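Local coordinates for protein RNA polymerase sigma factor SIGMA-28 (FliA) (Aquifex aeolicus, PDB 1RP3) that probably serves as the flagellar sigma factor that directs RNA polymerase to its promoters, and is held here in an inactive conformation by the anti-sigma factor FlgM, at residues A27-I32 / V40-L45; K33-E38 / L198-E203; I54-N59 / K73-G78; P65-A70 / E160-S165; I80-R85 / V150-A155. All coordinates share one frame; numbering follows the deposited sequence.

Contact 1: A27-I32 / V40-L45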
# COMPACT_ATOMS: atom_id res chain seq x y z
N ALA A 27 -0.96 7.36 7.70
CA ALA A 27 -1.32 5.95 7.83
C ALA A 27 -1.23 5.18 6.52
O ALA A 27 -0.66 4.08 6.47
CB ALA A 27 -2.69 5.85 8.41
N ILE A 28 -1.70 5.81 5.45
CA ILE A 28 -1.69 5.20 4.12
C ILE A 28 -0.27 5.08 3.58
O ILE A 28 0.09 4.04 3.02
CB ILE A 28 -2.62 6.00 3.15
CG1 ILE A 28 -4.07 5.82 3.60
CG2 ILE A 28 -2.45 5.51 1.71
CD1 ILE A 28 -5.07 6.78 2.95
N ALA A 29 0.54 6.11 3.77
CA ALA A 29 1.92 6.10 3.29
C ALA A 29 2.73 5.05 4.02
O ALA A 29 3.50 4.30 3.42
CB ALA A 29 2.54 7.49 3.46
N THR A 30 2.50 4.94 5.32
CA THR A 30 3.20 3.96 6.15
C THR A 30 2.83 2.54 5.69
O THR A 30 3.70 1.67 5.56
CB THR A 30 2.83 4.15 7.66
OG1 THR A 30 3.18 5.47 8.08
CG2 THR A 30 3.58 3.16 8.55
N ASN A 31 1.55 2.30 5.45
CA ASN A 31 1.08 0.99 5.03
C ASN A 31 1.62 0.58 3.67
O ASN A 31 1.97 -0.59 3.45
CB ASN A 31 -0.44 0.92 5.05
CG ASN A 31 -0.95 -0.47 4.85
OD1 ASN A 31 -1.64 -0.75 3.88
ND2 ASN A 31 -0.58 -1.38 5.76
N ILE A 32 1.72 1.55 2.76
CA ILE A 32 2.25 1.29 1.43
C ILE A 32 3.76 1.08 1.56
O ILE A 32 4.32 0.21 0.88
CB ILE A 32 1.91 2.44 0.46
CG1 ILE A 32 0.40 2.45 0.18
CG2 ILE A 32 2.65 2.31 -0.85
CD1 ILE A 32 -0.07 3.66 -0.61
N VAL A 40 12.81 4.09 -0.69
CA VAL A 40 11.74 5.03 -1.01
C VAL A 40 11.43 5.85 0.24
O VAL A 40 11.12 5.30 1.29
CB VAL A 40 10.47 4.33 -1.54
CG1 VAL A 40 9.34 5.34 -1.74
CG2 VAL A 40 10.78 3.62 -2.86
N ASP A 41 11.56 7.17 0.11
CA ASP A 41 11.34 8.11 1.20
C ASP A 41 9.85 8.35 1.48
O ASP A 41 9.12 8.86 0.63
CB ASP A 41 12.05 9.43 0.85
CG ASP A 41 12.20 10.36 2.03
OD1 ASP A 41 11.50 10.20 3.06
OD2 ASP A 41 13.04 11.29 1.92
N ILE A 42 9.43 8.02 2.70
CA ILE A 42 8.03 8.17 3.09
C ILE A 42 7.54 9.60 2.96
O ILE A 42 6.35 9.84 2.83
CB ILE A 42 7.74 7.64 4.51
CG1 ILE A 42 6.22 7.57 4.74
CG2 ILE A 42 8.43 8.50 5.57
CD1 ILE A 42 5.81 7.06 6.10
N ARG A 43 8.47 10.55 2.96
CA ARG A 43 8.11 11.95 2.83
C ARG A 43 7.64 12.24 1.41
O ARG A 43 6.78 13.10 1.21
CB ARG A 43 9.28 12.85 3.26
CG ARG A 43 9.58 12.78 4.78
CD ARG A 43 10.84 13.58 5.16
NE ARG A 43 12.01 13.19 4.35
CZ ARG A 43 13.14 13.88 4.28
NH1 ARG A 43 13.30 15.00 4.98
NH2 ARG A 43 14.10 13.50 3.46
N ASP A 44 8.15 11.49 0.43
CA ASP A 44 7.71 11.67 -0.95
C ASP A 44 6.26 11.19 -1.09
O ASP A 44 5.41 11.90 -1.64
CB ASP A 44 8.61 10.90 -1.93
CG ASP A 44 9.93 11.61 -2.19
OD1 ASP A 44 9.98 12.86 -2.11
OD2 ASP A 44 10.92 10.91 -2.51
N LEU A 45 6.00 10.02 -0.50
CA LEU A 45 4.68 9.41 -0.51
C LEU A 45 3.70 10.37 0.14
O LEU A 45 2.66 10.68 -0.42
CB LEU A 45 4.68 8.10 0.27
CG LEU A 45 5.17 6.79 -0.36
CD1 LEU A 45 5.99 7.01 -1.57
CD2 LEU A 45 5.97 6.04 0.66

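Contact 2: K33-E38 / L198-E203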
# COMPACT_ATOMS: atom_id res chain seq x y z
N LYS A 33 4.39 1.81 2.47
CA LYS A 33 5.84 1.68 2.70
C LYS A 33 6.27 0.26 3.06
O LYS A 33 7.40 -0.13 2.81
CB LYS A 33 6.31 2.66 3.78
CG LYS A 33 6.82 3.98 3.24
CD LYS A 33 8.18 3.83 2.57
CE LYS A 33 9.27 3.50 3.58
NZ LYS A 33 10.60 3.23 2.92
N LYS A 34 5.36 -0.52 3.63
CA LYS A 34 5.69 -1.89 4.00
C LYS A 34 5.97 -2.79 2.80
O LYS A 34 6.56 -3.87 2.93
CB LYS A 34 4.58 -2.51 4.84
CG LYS A 34 4.38 -1.87 6.20
CD LYS A 34 3.17 -2.50 6.88
CE LYS A 34 3.03 -2.05 8.33
NZ LYS A 34 1.91 -2.75 8.99
N HIS A 35 5.57 -2.34 1.61
CA HIS A 35 5.75 -3.10 0.39
C HIS A 35 6.76 -2.46 -0.56
O HIS A 35 6.92 -2.91 -1.69
CB HIS A 35 4.42 -3.21 -0.35
CG HIS A 35 3.29 -3.71 0.50
ND1 HIS A 35 2.80 -4.99 0.37
CD2 HIS A 35 2.57 -3.11 1.46
CE1 HIS A 35 1.80 -5.14 1.22
NE2 HIS A 35 1.64 -4.03 1.89
N LEU A 36 7.36 -1.37 -0.13
CA LEU A 36 8.30 -0.66 -0.97
C LEU A 36 9.75 -0.88 -0.56
O LEU A 36 10.04 -1.32 0.55
CB LEU A 36 7.98 0.83 -0.94
CG LEU A 36 6.79 1.32 -1.77
CD1 LEU A 36 6.37 2.74 -1.32
CD2 LEU A 36 7.16 1.28 -3.26
N PRO A 37 10.68 -0.67 -1.50
CA PRO A 37 12.09 -0.85 -1.15
C PRO A 37 12.38 0.20 -0.08
O PRO A 37 11.82 1.30 -0.10
CB PRO A 37 12.81 -0.47 -2.45
CG PRO A 37 11.82 -0.78 -3.52
CD PRO A 37 10.51 -0.35 -2.92
N GLU A 38 13.23 -0.16 0.87
CA GLU A 38 13.62 0.71 1.96
C GLU A 38 14.06 2.11 1.51
O GLU A 38 13.81 3.10 2.20
CB GLU A 38 14.74 0.02 2.74
CG GLU A 38 15.16 0.69 4.04
CD GLU A 38 16.19 -0.13 4.83
OE1 GLU A 38 17.07 -0.77 4.20
OE2 GLU A 38 16.11 -0.14 6.08
N LEU A 198 -1.05 -13.22 5.69
CA LEU A 198 -0.10 -12.67 6.65
C LEU A 198 0.38 -11.29 6.24
O LEU A 198 0.64 -10.43 7.08
CB LEU A 198 1.09 -13.61 6.85
CG LEU A 198 0.90 -14.91 7.64
CD1 LEU A 198 2.22 -15.65 7.69
CD2 LEU A 198 0.41 -14.65 9.04
N ILE A 199 0.47 -11.07 4.93
CA ILE A 199 0.94 -9.80 4.40
C ILE A 199 -0.09 -8.69 4.39
O ILE A 199 0.18 -7.59 4.87
CB ILE A 199 1.55 -9.97 2.99
CG1 ILE A 199 2.94 -10.60 3.11
CG2 ILE A 199 1.63 -8.63 2.27
CD1 ILE A 199 3.72 -10.69 1.83
N PHE A 200 -1.29 -8.99 3.90
CA PHE A 200 -2.34 -7.99 3.78
C PHE A 200 -3.38 -7.94 4.87
O PHE A 200 -3.88 -6.87 5.19
CB PHE A 200 -3.04 -8.11 2.43
CG PHE A 200 -2.14 -7.84 1.26
CD1 PHE A 200 -1.42 -8.86 0.67
CD2 PHE A 200 -2.05 -6.56 0.71
CE1 PHE A 200 -0.63 -8.63 -0.46
CE2 PHE A 200 -1.26 -6.32 -0.42
CZ PHE A 200 -0.55 -7.36 -1.00
N TYR A 201 -3.76 -9.10 5.41
CA TYR A 201 -4.75 -9.11 6.47
C TYR A 201 -4.06 -8.85 7.80
O TYR A 201 -4.59 -8.13 8.64
CB TYR A 201 -5.53 -10.43 6.48
CG TYR A 201 -6.51 -10.54 7.62
CD1 TYR A 201 -7.71 -9.82 7.61
CD2 TYR A 201 -6.24 -11.35 8.73
CE1 TYR A 201 -8.61 -9.89 8.67
CE2 TYR A 201 -7.13 -11.43 9.80
CZ TYR A 201 -8.31 -10.70 9.76
OH TYR A 201 -9.18 -10.79 10.83
N GLU A 202 -2.88 -9.42 8.00
CA GLU A 202 -2.13 -9.20 9.23
C GLU A 202 -1.24 -7.96 9.12
O GLU A 202 -0.71 -7.47 10.12
CB GLU A 202 -1.30 -10.42 9.61
CG GLU A 202 -2.08 -11.73 9.78
CD GLU A 202 -3.05 -11.73 10.97
OE1 GLU A 202 -2.94 -10.86 11.87
OE2 GLU A 202 -3.92 -12.62 11.01
N GLU A 203 -1.09 -7.44 7.90
CA GLU A 203 -0.29 -6.25 7.63
C GLU A 203 1.17 -6.38 8.09
O GLU A 203 1.70 -5.54 8.81
CB GLU A 203 -0.95 -5.01 8.23
CG GLU A 203 -2.33 -4.73 7.65
CD GLU A 203 -2.97 -3.47 8.20
OE1 GLU A 203 -3.09 -3.34 9.44
OE2 GLU A 203 -3.35 -2.60 7.39

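Contact 3: I54-N59 / K73-G78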
# COMPACT_ATOMS: atom_id res chain seq x y z
N ILE A 54 -5.79 17.39 -0.83
CA ILE A 54 -6.28 18.74 -1.10
C ILE A 54 -7.22 18.75 -2.30
O ILE A 54 -8.22 19.45 -2.29
CB ILE A 54 -5.11 19.71 -1.35
CG1 ILE A 54 -4.26 19.84 -0.08
CG2 ILE A 54 -5.62 21.07 -1.81
CD1 ILE A 54 -2.98 20.69 -0.28
N LYS A 55 -6.87 18.01 -3.34
CA LYS A 55 -7.70 17.93 -4.53
C LYS A 55 -9.04 17.27 -4.25
O LYS A 55 -10.07 17.73 -4.74
CB LYS A 55 -6.97 17.20 -5.65
CG LYS A 55 -5.85 18.02 -6.27
CD LYS A 55 -5.14 17.23 -7.36
CE LYS A 55 -4.09 18.07 -8.06
NZ LYS A 55 -3.26 17.22 -8.99
N ALA A 56 -9.03 16.23 -3.42
CA ALA A 56 -10.25 15.52 -3.04
C ALA A 56 -11.17 16.43 -2.23
O ALA A 56 -12.38 16.42 -2.41
CB ALA A 56 -9.91 14.26 -2.22
N VAL A 57 -10.58 17.23 -1.35
CA VAL A 57 -11.35 18.14 -0.52
C VAL A 57 -12.06 19.20 -1.37
O VAL A 57 -13.22 19.51 -1.14
CB VAL A 57 -10.46 18.81 0.55
CG1 VAL A 57 -11.15 20.02 1.17
CG2 VAL A 57 -10.14 17.80 1.62
N ASP A 58 -11.36 19.70 -2.38
CA ASP A 58 -11.91 20.72 -3.26
C ASP A 58 -13.03 20.21 -4.15
O ASP A 58 -14.01 20.92 -4.38
CB ASP A 58 -10.80 21.34 -4.12
CG ASP A 58 -9.79 22.14 -3.31
OD1 ASP A 58 -10.05 22.41 -2.12
OD2 ASP A 58 -8.74 22.51 -3.88
N ASN A 59 -12.88 18.99 -4.65
CA ASN A 59 -13.87 18.37 -5.53
C ASN A 59 -14.86 17.55 -4.70
O ASN A 59 -15.35 16.52 -5.14
CB ASN A 59 -13.18 17.48 -6.58
N LYS A 73 -9.83 8.92 1.11
CA LYS A 73 -8.90 7.81 1.17
C LYS A 73 -8.54 7.30 -0.21
O LYS A 73 -7.38 7.02 -0.50
CB LYS A 73 -9.47 6.66 2.00
CG LYS A 73 -8.45 5.60 2.32
CD LYS A 73 -9.06 4.21 2.39
CE LYS A 73 -10.06 4.06 3.52
NZ LYS A 73 -10.72 2.73 3.47
N LEU A 74 -9.53 7.24 -1.07
CA LEU A 74 -9.33 6.75 -2.42
C LEU A 74 -8.42 7.67 -3.24
O LEU A 74 -7.53 7.20 -3.95
CB LEU A 74 -10.69 6.59 -3.09
CG LEU A 74 -10.72 6.07 -4.52
CD1 LEU A 74 -10.10 4.67 -4.59
CD2 LEU A 74 -12.15 6.07 -4.99
N ARG A 75 -8.63 8.98 -3.13
CA ARG A 75 -7.80 9.94 -3.87
C ARG A 75 -6.36 9.97 -3.37
O ARG A 75 -5.43 10.15 -4.17
CB ARG A 75 -8.41 11.34 -3.83
CG ARG A 75 -9.80 11.45 -4.47
CD ARG A 75 -9.75 11.24 -5.97
NE ARG A 75 -8.74 12.08 -6.62
CZ ARG A 75 -8.93 13.34 -7.02
NH1 ARG A 75 -10.11 13.94 -6.83
NH2 ARG A 75 -7.94 14.02 -7.58
N ILE A 76 -6.16 9.79 -2.07
CA ILE A 76 -4.83 9.79 -1.47
C ILE A 76 -4.04 8.61 -2.03
O ILE A 76 -2.92 8.79 -2.51
CB ILE A 76 -4.91 9.69 0.09
CG1 ILE A 76 -5.49 10.98 0.66
CG2 ILE A 76 -3.54 9.38 0.69
CD1 ILE A 76 -5.87 10.85 2.13
N LYS A 77 -4.63 7.41 -1.98
CA LYS A 77 -3.98 6.20 -2.50
C LYS A 77 -3.69 6.39 -3.99
O LYS A 77 -2.58 6.11 -4.45
CB LYS A 77 -4.86 4.96 -2.29
CG LYS A 77 -5.06 4.60 -0.82
CD LYS A 77 -5.76 3.27 -0.60
CE LYS A 77 -5.80 2.90 0.89
NZ LYS A 77 -6.26 1.50 1.16
N GLY A 78 -4.65 6.99 -4.69
CA GLY A 78 -4.53 7.22 -6.11
C GLY A 78 -3.37 8.12 -6.44
O GLY A 78 -2.59 7.80 -7.33

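Contact 4: P65-A70 / E160-S165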
# COMPACT_ATOMS: atom_id res chain seq x y z
N PRO A 65 -20.32 12.17 5.53
CA PRO A 65 -19.02 12.00 6.19
C PRO A 65 -18.24 10.71 5.91
O PRO A 65 -17.10 10.77 5.46
CB PRO A 65 -19.37 12.17 7.65
CG PRO A 65 -20.28 13.37 7.58
CD PRO A 65 -21.09 13.19 6.27
N LYS A 66 -18.84 9.56 6.22
CA LYS A 66 -18.19 8.27 5.97
C LYS A 66 -17.88 8.14 4.48
O LYS A 66 -16.87 7.53 4.11
CB LYS A 66 -19.09 7.12 6.43
N ARG A 67 -18.74 8.72 3.65
CA ARG A 67 -18.58 8.69 2.20
C ARG A 67 -17.51 9.67 1.77
O ARG A 67 -16.75 9.41 0.84
CB ARG A 67 -19.90 9.00 1.49
CG ARG A 67 -20.81 7.79 1.37
CD ARG A 67 -22.05 8.11 0.55
NE ARG A 67 -22.92 6.95 0.37
CZ ARG A 67 -24.06 6.97 -0.31
NH1 ARG A 67 -24.49 8.09 -0.88
NH2 ARG A 67 -24.75 5.85 -0.48
N ALA A 68 -17.43 10.80 2.47
CA ALA A 68 -16.41 11.81 2.17
C ALA A 68 -15.04 11.21 2.48
O ALA A 68 -14.12 11.29 1.67
CB ALA A 68 -16.64 13.06 3.01
N GLU A 69 -14.96 10.52 3.61
CA GLU A 69 -13.73 9.88 4.05
C GLU A 69 -13.28 8.79 3.09
O GLU A 69 -12.11 8.73 2.74
CB GLU A 69 -13.90 9.32 5.45
CG GLU A 69 -12.60 8.82 6.07
CD GLU A 69 -12.80 8.17 7.43
OE1 GLU A 69 -13.71 8.62 8.18
OE2 GLU A 69 -12.04 7.22 7.74
N ALA A 70 -14.21 7.94 2.65
CA ALA A 70 -13.89 6.86 1.72
C ALA A 70 -13.38 7.45 0.41
O ALA A 70 -12.44 6.92 -0.21
CB ALA A 70 -15.10 5.98 1.49
N GLU A 160 -18.30 6.98 -9.07
CA GLU A 160 -19.15 7.84 -9.89
C GLU A 160 -20.63 7.53 -9.60
O GLU A 160 -21.51 8.33 -9.91
CB GLU A 160 -18.83 7.64 -11.37
N LEU A 161 -20.87 6.36 -9.02
CA LEU A 161 -22.23 5.92 -8.69
C LEU A 161 -22.65 6.13 -7.24
O LEU A 161 -23.73 6.65 -6.98
CB LEU A 161 -22.40 4.44 -9.03
CG LEU A 161 -22.76 4.09 -10.47
CD1 LEU A 161 -21.82 4.78 -11.45
CD2 LEU A 161 -22.73 2.58 -10.65
N ILE A 162 -21.78 5.77 -6.30
CA ILE A 162 -22.10 5.89 -4.88
C ILE A 162 -22.61 7.25 -4.40
O ILE A 162 -23.48 7.31 -3.53
CB ILE A 162 -20.97 5.31 -3.95
CG1 ILE A 162 -19.71 6.17 -3.98
CG2 ILE A 162 -20.62 3.88 -4.35
CD1 ILE A 162 -19.66 7.23 -2.88
N PRO A 163 -22.10 8.37 -4.96
CA PRO A 163 -22.60 9.67 -4.49
C PRO A 163 -24.08 9.88 -4.77
O PRO A 163 -24.76 10.59 -4.04
CB PRO A 163 -21.71 10.67 -5.23
CG PRO A 163 -21.36 9.96 -6.49
CD PRO A 163 -21.04 8.57 -5.97
N SER A 164 -24.59 9.29 -5.85
CA SER A 164 -26.00 9.42 -6.17
C SER A 164 -26.77 8.12 -5.86
O SER A 164 -27.91 7.94 -6.29
CB SER A 164 -26.19 9.86 -7.63
OG SER A 164 -25.72 8.89 -8.55
N SER A 165 -26.14 7.23 -5.11
CA SER A 165 -26.78 5.97 -4.75
C SER A 165 -27.20 5.97 -3.28
O SER A 165 -26.75 6.80 -2.50
CB SER A 165 -25.83 4.79 -5.01
OG SER A 165 -24.78 4.75 -4.07

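Contact 5: I80-R85 / V150-A155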
# COMPACT_ATOMS: atom_id res chain seq x y z
N ILE A 80 -0.72 8.64 -4.64
CA ILE A 80 0.53 8.00 -4.27
C ILE A 80 0.91 6.96 -5.32
O ILE A 80 2.07 6.90 -5.73
CB ILE A 80 0.44 7.41 -2.83
CG1 ILE A 80 0.35 8.55 -1.81
CG2 ILE A 80 1.62 6.52 -2.51
CD1 ILE A 80 0.15 8.09 -0.37
N TYR A 81 -0.05 6.15 -5.75
CA TYR A 81 0.22 5.15 -6.79
C TYR A 81 0.51 5.83 -8.12
O TYR A 81 1.30 5.31 -8.93
CB TYR A 81 -0.94 4.14 -6.90
CG TYR A 81 -0.94 3.12 -5.79
CD1 TYR A 81 0.03 2.13 -5.73
CD2 TYR A 81 -1.89 3.17 -4.78
CE1 TYR A 81 0.07 1.21 -4.69
CE2 TYR A 81 -1.86 2.27 -3.73
CZ TYR A 81 -0.88 1.29 -3.69
OH TYR A 81 -0.88 0.37 -2.68
N ASP A 82 -0.08 7.00 -8.34
CA ASP A 82 0.17 7.76 -9.57
C ASP A 82 1.65 8.10 -9.64
O ASP A 82 2.26 8.03 -10.71
CB ASP A 82 -0.60 9.09 -9.59
CG ASP A 82 -2.03 8.95 -10.09
OD1 ASP A 82 -2.36 7.92 -10.72
OD2 ASP A 82 -2.84 9.88 -9.84
N TYR A 83 2.21 8.50 -8.50
CA TYR A 83 3.61 8.85 -8.43
C TYR A 83 4.50 7.61 -8.50
O TYR A 83 5.50 7.61 -9.22
CB TYR A 83 3.91 9.67 -7.17
CG TYR A 83 5.36 9.62 -6.75
CD1 TYR A 83 6.35 10.27 -7.50
CD2 TYR A 83 5.76 8.92 -5.61
CE1 TYR A 83 7.68 10.22 -7.12
CE2 TYR A 83 7.09 8.87 -5.23
CZ TYR A 83 8.05 9.52 -5.99
OH TYR A 83 9.38 9.45 -5.63
N LEU A 84 4.16 6.57 -7.76
CA LEU A 84 4.97 5.36 -7.77
C LEU A 84 5.00 4.71 -9.15
O LEU A 84 6.02 4.16 -9.56
CB LEU A 84 4.49 4.38 -6.70
CG LEU A 84 4.72 4.84 -5.26
CD1 LEU A 84 3.92 3.98 -4.30
CD2 LEU A 84 6.20 4.79 -4.95
N ARG A 85 3.90 4.81 -9.88
CA ARG A 85 3.81 4.24 -11.21
C ARG A 85 4.63 5.03 -12.23
O ARG A 85 5.01 4.50 -13.28
CB ARG A 85 2.35 4.16 -11.65
CG ARG A 85 2.12 3.50 -13.00
CD ARG A 85 0.64 3.23 -13.23
NE ARG A 85 0.17 2.09 -12.46
CZ ARG A 85 -0.73 2.16 -11.47
NH1 ARG A 85 -1.25 3.34 -11.13
NH2 ARG A 85 -1.14 1.06 -10.85
N VAL A 150 -6.10 -2.72 -11.71
CA VAL A 150 -7.36 -3.44 -11.78
C VAL A 150 -8.35 -2.86 -10.77
O VAL A 150 -9.47 -2.48 -11.13
CB VAL A 150 -7.16 -4.95 -11.54
CG1 VAL A 150 -8.50 -5.67 -11.52
CG2 VAL A 150 -6.24 -5.53 -12.62
N PHE A 151 -7.91 -2.76 -9.52
CA PHE A 151 -8.75 -2.20 -8.48
C PHE A 151 -9.16 -0.76 -8.76
O PHE A 151 -10.22 -0.32 -8.31
CB PHE A 151 -8.06 -2.28 -7.12
CG PHE A 151 -8.23 -3.59 -6.44
CD1 PHE A 151 -9.33 -3.82 -5.63
CD2 PHE A 151 -7.30 -4.60 -6.62
CE1 PHE A 151 -9.50 -5.04 -5.00
CE2 PHE A 151 -7.46 -5.82 -5.99
CZ PHE A 151 -8.56 -6.04 -5.18
N ARG A 152 -8.30 -0.01 -9.45
CA ARG A 152 -8.62 1.37 -9.79
C ARG A 152 -9.71 1.42 -10.86
O ARG A 152 -10.55 2.32 -10.86
CB ARG A 152 -7.39 2.15 -10.27
CG ARG A 152 -7.68 3.63 -10.39
CD ARG A 152 -6.50 4.43 -10.89
NE ARG A 152 -5.38 4.38 -9.96
CZ ARG A 152 -4.48 5.35 -9.82
NH1 ARG A 152 -4.56 6.46 -10.54
NH2 ARG A 152 -3.44 5.15 -9.02
N ASP A 153 -9.68 0.46 -11.77
CA ASP A 153 -10.69 0.36 -12.82
C ASP A 153 -12.05 0.23 -12.14
O ASP A 153 -13.01 0.88 -12.54
CB ASP A 153 -10.44 -0.85 -13.73
CG ASP A 153 -9.40 -0.59 -14.82
OD1 ASP A 153 -9.27 0.58 -15.27
OD2 ASP A 153 -8.73 -1.56 -15.25
N PHE A 154 -12.12 -0.59 -11.09
CA PHE A 154 -13.38 -0.78 -10.36
C PHE A 154 -13.78 0.51 -9.67
O PHE A 154 -14.91 0.97 -9.82
CB PHE A 154 -13.26 -1.88 -9.31
CG PHE A 154 -12.90 -3.23 -9.87
CD1 PHE A 154 -13.26 -3.60 -11.16
CD2 PHE A 154 -12.20 -4.15 -9.08
CE1 PHE A 154 -12.94 -4.87 -11.66
CE2 PHE A 154 -11.87 -5.42 -9.57
CZ PHE A 154 -12.24 -5.78 -10.87
N ALA A 155 -12.84 1.11 -8.94
CA ALA A 155 -13.06 2.35 -8.20
C ALA A 155 -13.47 3.52 -9.09
O ALA A 155 -14.30 4.34 -8.69
CB ALA A 155 -11.82 2.72 -7.42

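Contact 1: A27-I32 / V40-L45
Ala29 touches both Ile42 and Leu45 with its one methyl group, and there helix 7-33 meets the first turn of helix 42-58. Ala29 CB lies 3.9 Å from Ile42 CG1. The same methyl is 3.9 Å from Leu45 CB, so it meets the stem of the leucine rather than its branched end. Alanine suits the place because the backbones come close, the CA atoms of Ala29 and Leu45 being 5.7 Å apart. Next comes Thr30, whose OG1 is 3.7 Å from Ile42 CD1. This is packing against a methyl; the hydroxyl's hydrogen bond goes to Lys26 O, one turn back on its own helix. Ile42 can serve both neighbours because CG1 stands anti to the backbone N (chi1 -168°): the long branch passes Ala29 and ends at Thr30. The start of helix 42-58 is itself well fixed. Asp41 is its N-cap, with OD1 accepting from Arg43 N at 3.1 Å, while Arg43 holds the same carboxylate side-on through NE and NH2. Elsewhere on helix 7-33, Ile28 and Ile32 pack on helix 66-85, and Leu45 also covers Leu36 of the connecting loop, so the contact is one side of a three-helix group within sigma region 2.

Contact 2: K33-E38 / L198-E203
His35 brings CE1 up against both Ile199 and Phe200, and this is the buried, close-packed half of the contact. His35 CE1 lies 3.6 Å from Ile199 CG2 and 3.7 Å from Phe200 CE2. The two rings meet obliquely, their planes 32° apart, and Ile199 CG2 also rests over one face of the Phe200 ring. Phe86 of the FlgM chain meets both rings, edge-to-face in the case of Phe200. The outer half is looser and polar. Lys34, its chain extended beyond CG, spans the gap and donates from NZ to Glu203 O at 2.8 Å, tilted 28° from the carbonyl plane. The ammonium does not touch the Glu203 carboxylate, Lys34 NZ and Glu203 OE1 being 5.1 Å apart. A long lysine suits such a reach to a backbone acceptor just past a helix end. His35 ND1 is hydrogen-bonded to Lys224 NZ, consistent with an unprotonated ND1. One polar bond beside a small aromatic and aliphatic cluster thus joins regions 2 and 4, a closeness consistent with the compact, inactive conformation bound to FlgM.

Contact 3: I54-N59 / K73-G78
Arg75 lies against Ala56 along its stem and then folds its guanidinium over the backbone of helix 42-58. Ala56 CB is 3.6 Å from Arg75 CG and 3.7 Å from Arg75 CB, so the aliphatic root of the arginine packs on the methyl. Beyond it the chain turns twice, at chi2 (-67°) and again at chi3 (-51°), which swings the flat group round until one of its faces lies over Ala56 N. Arg75 NH2 then reaches back along the helix to Lys55 CB at 3.8 Å. Alanine fits here because a bare methyl lets the two helices approach to 6.2 Å between the CA atoms of Ala56 and Arg75. The helices are 42-58 and 66-85, consecutive in the chain and both part of the all-helical sigma region 2, and Ala56 also touches Tyr71 and Ile72 one turn earlier on the second of them. Arg75 NH1 is hydrogen-bonded to Tyr71 OH on its own helix, which helps set the rotation of the guanidinium. Lys55 starts out toward Arg75, but its extended chain carries the ammonium elsewhere, leaving Lys55 NZ 5.8 Å from Arg75 NH2, as would suit two like charges. From a different face of helix 66-85, Lys77 makes a salt bridge to the terminal carboxylate of Thr88 of the FlgM chain.

Contact 4: P65-A70 / E160-S165
Arg67 carries the whole contact, stretching from helix 66-85 to the 3-10 turn at 162-163 and the loop just after it. Its CB points toward that segment, with CG beside the backbone N (chi1 -82°), and from CG to NE the chain runs straight. Halfway along, Arg67 CD passes Ile162 CD1 at 4.3 Å, a light apolar touch. NE makes a salt bridge to Glu170. At the tip the guanidinium is end-on to a single acceptor: Arg67 NH1 lies 3.1 Å and Arg67 NH2 3.0 Å from Ser165 O, which sits at the edge of the group, near its plane. Both bonds are bent, at 143° and 147°, as expected when two N-H groups share one oxygen. Ile162 O lies over a guanidinium face, badly placed for a bond to Arg67, and instead accepts from Ser165 N and Ser165 OG, the latter at 2.9 Å. A long, many-handed arginine suits this span: it ties the start of helix 66-85 in region 2 to the loop between helices 129-158 and 167-185, and through Glu170 to helix 167-185 itself.

Contact 5: I80-R85 / V150-A155
The guanidinium of Arg152 has Arg85 NH1 over one face, while Asp82 OD1 and Tyr81 CB lie at its edge, near the plane. Relative to the other arginine, Arg152 NH2 is at the edge of the Arg85 group, and the two planes stand 81° apart. Arg85 NH1 and Arg152 NH2 are 3.5 Å from each other, a proximity of like charges that Glu148 probably offsets, since its carboxylate makes salt bridges to both: OE1 to Arg85 NH2, OE2 to Arg152 NE. Arg152 NH1 forms the salt bridge across the segments, donating to Asp82 OD1 at 2.6 Å on the syn side of the carboxylate. The partners belong to helix 66-85 of region 2 and helix 129-158 of region 3, roughly antiparallel here (143°), the segment axes approaching to 13.1 Å. A long side chain is needed on at least one helix to cover this distance, and arginine brings several donors. Arg152 bends at chi3 (-63°), laying its tip against helix 66-85, where Arg152 NH2 comes within 3.4 Å of Tyr81 CB and bonds weakly to Gly78 O. The Tyr81 ring turns from segment 150-155 to Phe141 and Leu145, earlier on the same helix 129-158. Phe151 stacks on Phe87 of the FlgM chain.

Overall arrangement
Helix 66-85 is the common element: contacts 3, 4 and 5 all use it. Contacts 1 and 3 lie wholly inside sigma region 2, in series along the chain, with centres about 16 Å apart, and both draw on helix 42-58. Contacts 4 and 5, their centres about 18 Å apart, tie the second sigma region to the third, contact 5 nested within the loop that contact 4 closes. Contact 2 brings region 4 to region 2; its centre is about 12 Å from that of contact 1, which it touches, but about 28 Å from that of contact 4. Contacts 3, 4 and 5 are enclosed in its long loop. Regions 3 and 4 are thus both folded onto region 2, as befits the inactive FlgM-bound state.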